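Local coordinates for periplasmic binding protein/LacI transcriptional regulator (Burkholderia multivorans, PDB 4YLE) that probably serves as the periplasmic solute-binding component of an ABC transporter, capturing a sugar-like ligand for uptake, at residues D155-K160 against K250-G255. Numbering follows the deposited sequence.
Sequences DYLAKK and KVYVVG
Helix segment 155-160 lies over strand 252-254 and runs almost antiparallel to it, at 170° with the axes 9.8 Å apart at closest approach, and Leu157 and Val254 are in register. Two helix side chains one turn apart, Leu157 and Lys160, do the packing. Leu157 CD1 reaches the root of the Tyr252 side chain, 3.6 Å from Tyr252 CB and close to CG of the ring, which it meets at a slant; it gets there because Leu157 CG stands trans to the main-chain N (chi1 175°). Lower on the same leucine, Leu157 CB rests 4.2 Å from Val254 CG1, so that this one side chain spans both strand residues that face the helix. Lys160 takes the outer half of the tyrosine. Its aliphatic chain crosses the Tyr252 side chain at about a right angle; Lys160 CB lies 3.9 Å from Tyr252 CE2, and the bend at chi2 (-134°) brings Lys160 CD within 3.5 Å of the phenol oxygen Tyr252 OH. The aromatic side chain is thus held by apolar atoms from CB to its hydroxyl end. A water in the plane of the ring at its edge lies 2.6 Å from Tyr252 OH; it also approaches Lys160 O, but at 2.4 Å, shorter than a normal hydrogen bond, so a bridge is doubtful. This is helix-on-sheet packing in the periplasmic binding protein lobe whose parallel sheet holds strands 166-171, 196-202, 226-229 and 252-254; strand 252-254 pairs through its backbone with 226-229 and, at Val253, with Leu272. Leu157 continues onto Ala226 and Leu228 and, like Lys160, touches Leu272, while Val253 points away from helix 146-160 and packs on helix 232-244, leaving the strand sandwiched between the two helices.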
loop_
_atom_site.group_PDB
_atom_site.type_symbol
_atom_site.label_atom_id
_atom_site.label_comp_id
_atom_site.label_asym_id
_atom_site.label_seq_id
_atom_site.Cartn_x
_atom_site.Cartn_y
_atom_site.Cartn_z
ATOM N N ASP A 155 12.081 -7.137 -11.901
ATOM C CA ASP A 155 12.536 -7.651 -13.199
ATOM C C ASP A 155 13.152 -6.569 -14.068
ATOM O O ASP A 155 14.138 -6.823 -14.758
ATOM C CB ASP A 155 11.378 -8.307 -13.980
ATOM C CG ASP A 155 11.012 -9.689 -13.457
ATOM O OD1 ASP A 155 11.805 -10.285 -12.698
ATOM O OD2 ASP A 155 9.917 -10.177 -13.817
ATOM N N TYR A 156 12.548 -5.391 -14.097
ATOM C CA TYR A 156 13.105 -4.299 -14.880
ATOM C C TYR A 156 14.500 -3.925 -14.367
ATOM O O TYR A 156 15.445 -3.778 -15.149
ATOM C CB TYR A 156 12.174 -3.093 -14.852
ATOM C CG TYR A 156 12.561 -2.032 -15.856
ATOM C CD1 TYR A 156 12.341 -2.212 -17.218
ATOM C CD2 TYR A 156 13.161 -0.872 -15.446
ATOM C CE1 TYR A 156 12.705 -1.233 -18.139
ATOM C CE2 TYR A 156 13.530 0.105 -16.355
ATOM C CZ TYR A 156 13.297 -0.073 -17.690
ATOM O OH TYR A 156 13.681 0.905 -18.594
ATOM N N LEU A 157 14.629 -3.779 -13.051
ATOM C CA LEU A 157 15.926 -3.548 -12.441
ATOM C C LEU A 157 16.929 -4.625 -12.790
ATOM O O LEU A 157 18.084 -4.325 -13.101
ATOM C CB LEU A 157 15.784 -3.470 -10.928
ATOM C CG LEU A 157 17.079 -3.342 -10.117
ATOM C CD1 LEU A 157 17.873 -2.064 -10.448
ATOM C CD2 LEU A 157 16.710 -3.388 -8.627
ATOM N N ALA A 158 16.514 -5.882 -12.738
ATOM C CA ALA A 158 17.445 -6.989 -13.014
ATOM C C ALA A 158 18.099 -6.854 -14.376
ATOM O O ALA A 158 19.263 -7.214 -14.542
ATOM C CB ALA A 158 16.724 -8.317 -12.918
ATOM N N LYS A 159 17.368 -6.315 -15.350
ATOM C CA LYS A 159 17.913 -6.165 -16.698
ATOM C C LYS A 159 19.123 -5.228 -16.698
ATOM O O LYS A 159 19.998 -5.324 -17.574
ATOM C CB LYS A 159 16.857 -5.624 -17.669
ATOM C CG LYS A 159 15.527 -6.337 -17.681
ATOM C CD LYS A 159 15.666 -7.850 -17.688
ATOM C CE LYS A 159 14.333 -8.520 -17.358
ATOM N NZ LYS A 159 14.497 -9.593 -16.326
ATOM N N LYS A 160 19.156 -4.324 -15.716
ATOM C CA LYS A 160 20.167 -3.269 -15.649
ATOM C C LYS A 160 21.356 -3.673 -14.794
ATOM O O LYS A 160 22.422 -3.050 -14.861
ATOM C CB LYS A 160 19.537 -1.976 -15.115
ATOM C CG LYS A 160 18.572 -1.340 -16.105
ATOM C CD LYS A 160 18.790 0.150 -16.233
ATOM C CE LYS A 160 18.276 0.685 -17.568
ATOM N NZ LYS A 160 18.541 2.147 -17.667
ATOM N N LYS A 250 25.157 5.649 -9.757
ATOM C CA LYS A 250 25.910 4.415 -9.531
ATOM C C LYS A 250 25.103 3.358 -8.768
ATOM O O LYS A 250 25.461 2.174 -8.733
ATOM C CB LYS A 250 27.183 4.729 -8.769
ATOM C CG LYS A 250 28.128 5.673 -9.532
ATOM C CD LYS A 250 29.398 5.937 -8.756
ATOM C CE LYS A 250 30.430 6.701 -9.595
ATOM N NZ LYS A 250 29.882 7.929 -10.255
ATOM N N VAL A 251 24.021 3.797 -8.132
ATOM C CA VAL A 251 23.161 2.920 -7.344
ATOM C C VAL A 251 21.747 3.166 -7.824
ATOM O O VAL A 251 21.279 4.307 -7.805
ATOM C CB VAL A 251 23.273 3.197 -5.829
ATOM C CG1 VAL A 251 22.252 2.354 -5.025
ATOM C CG2 VAL A 251 24.687 2.915 -5.355
ATOM N N TYR A 252 21.115 2.122 -8.340
ATOM C CA TYR A 252 19.752 2.224 -8.816
ATOM C C TYR A 252 18.772 2.253 -7.657
ATOM O O TYR A 252 18.994 1.611 -6.623
ATOM C CB TYR A 252 19.413 1.057 -9.737
ATOM C CG TYR A 252 20.063 1.135 -11.103
ATOM C CD1 TYR A 252 19.668 2.101 -12.008
ATOM C CD2 TYR A 252 21.032 0.225 -11.491
ATOM C CE1 TYR A 252 20.222 2.176 -13.274
ATOM C CE2 TYR A 252 21.609 0.300 -12.755
ATOM C CZ TYR A 252 21.193 1.279 -13.640
ATOM O OH TYR A 252 21.758 1.369 -14.902
ATOM N N VAL A 253 17.685 2.991 -7.851
ATOM C CA VAL A 253 16.557 2.981 -6.919
ATOM C C VAL A 253 15.252 2.649 -7.653
ATOM O O VAL A 253 14.960 3.242 -8.698
ATOM C CB VAL A 253 16.390 4.344 -6.212
ATOM C CG1 VAL A 253 15.177 4.355 -5.319
ATOM C CG2 VAL A 253 17.626 4.705 -5.437
ATOM N N VAL A 254 14.495 1.693 -7.117
ATOM C CA VAL A 254 13.136 1.451 -7.583
ATOM C C VAL A 254 12.171 1.613 -6.432
ATOM O O VAL A 254 12.528 1.407 -5.287
ATOM C CB VAL A 254 12.970 0.077 -8.234
ATOM C CG1 VAL A 254 13.842 -0.008 -9.520
ATOM C CG2 VAL A 254 13.285 -1.043 -7.235
ATOM N N GLY A 255 10.924 1.953 -6.768
ATOM C CA GLY A 255 9.878 2.131 -5.785
ATOM C C GLY A 255 8.600 1.462 -6.218
ATOM O O GLY A 255 8.619 0.475 -6.958
HETATM O O HOH W 1 23.229 -0.807 -15.245
#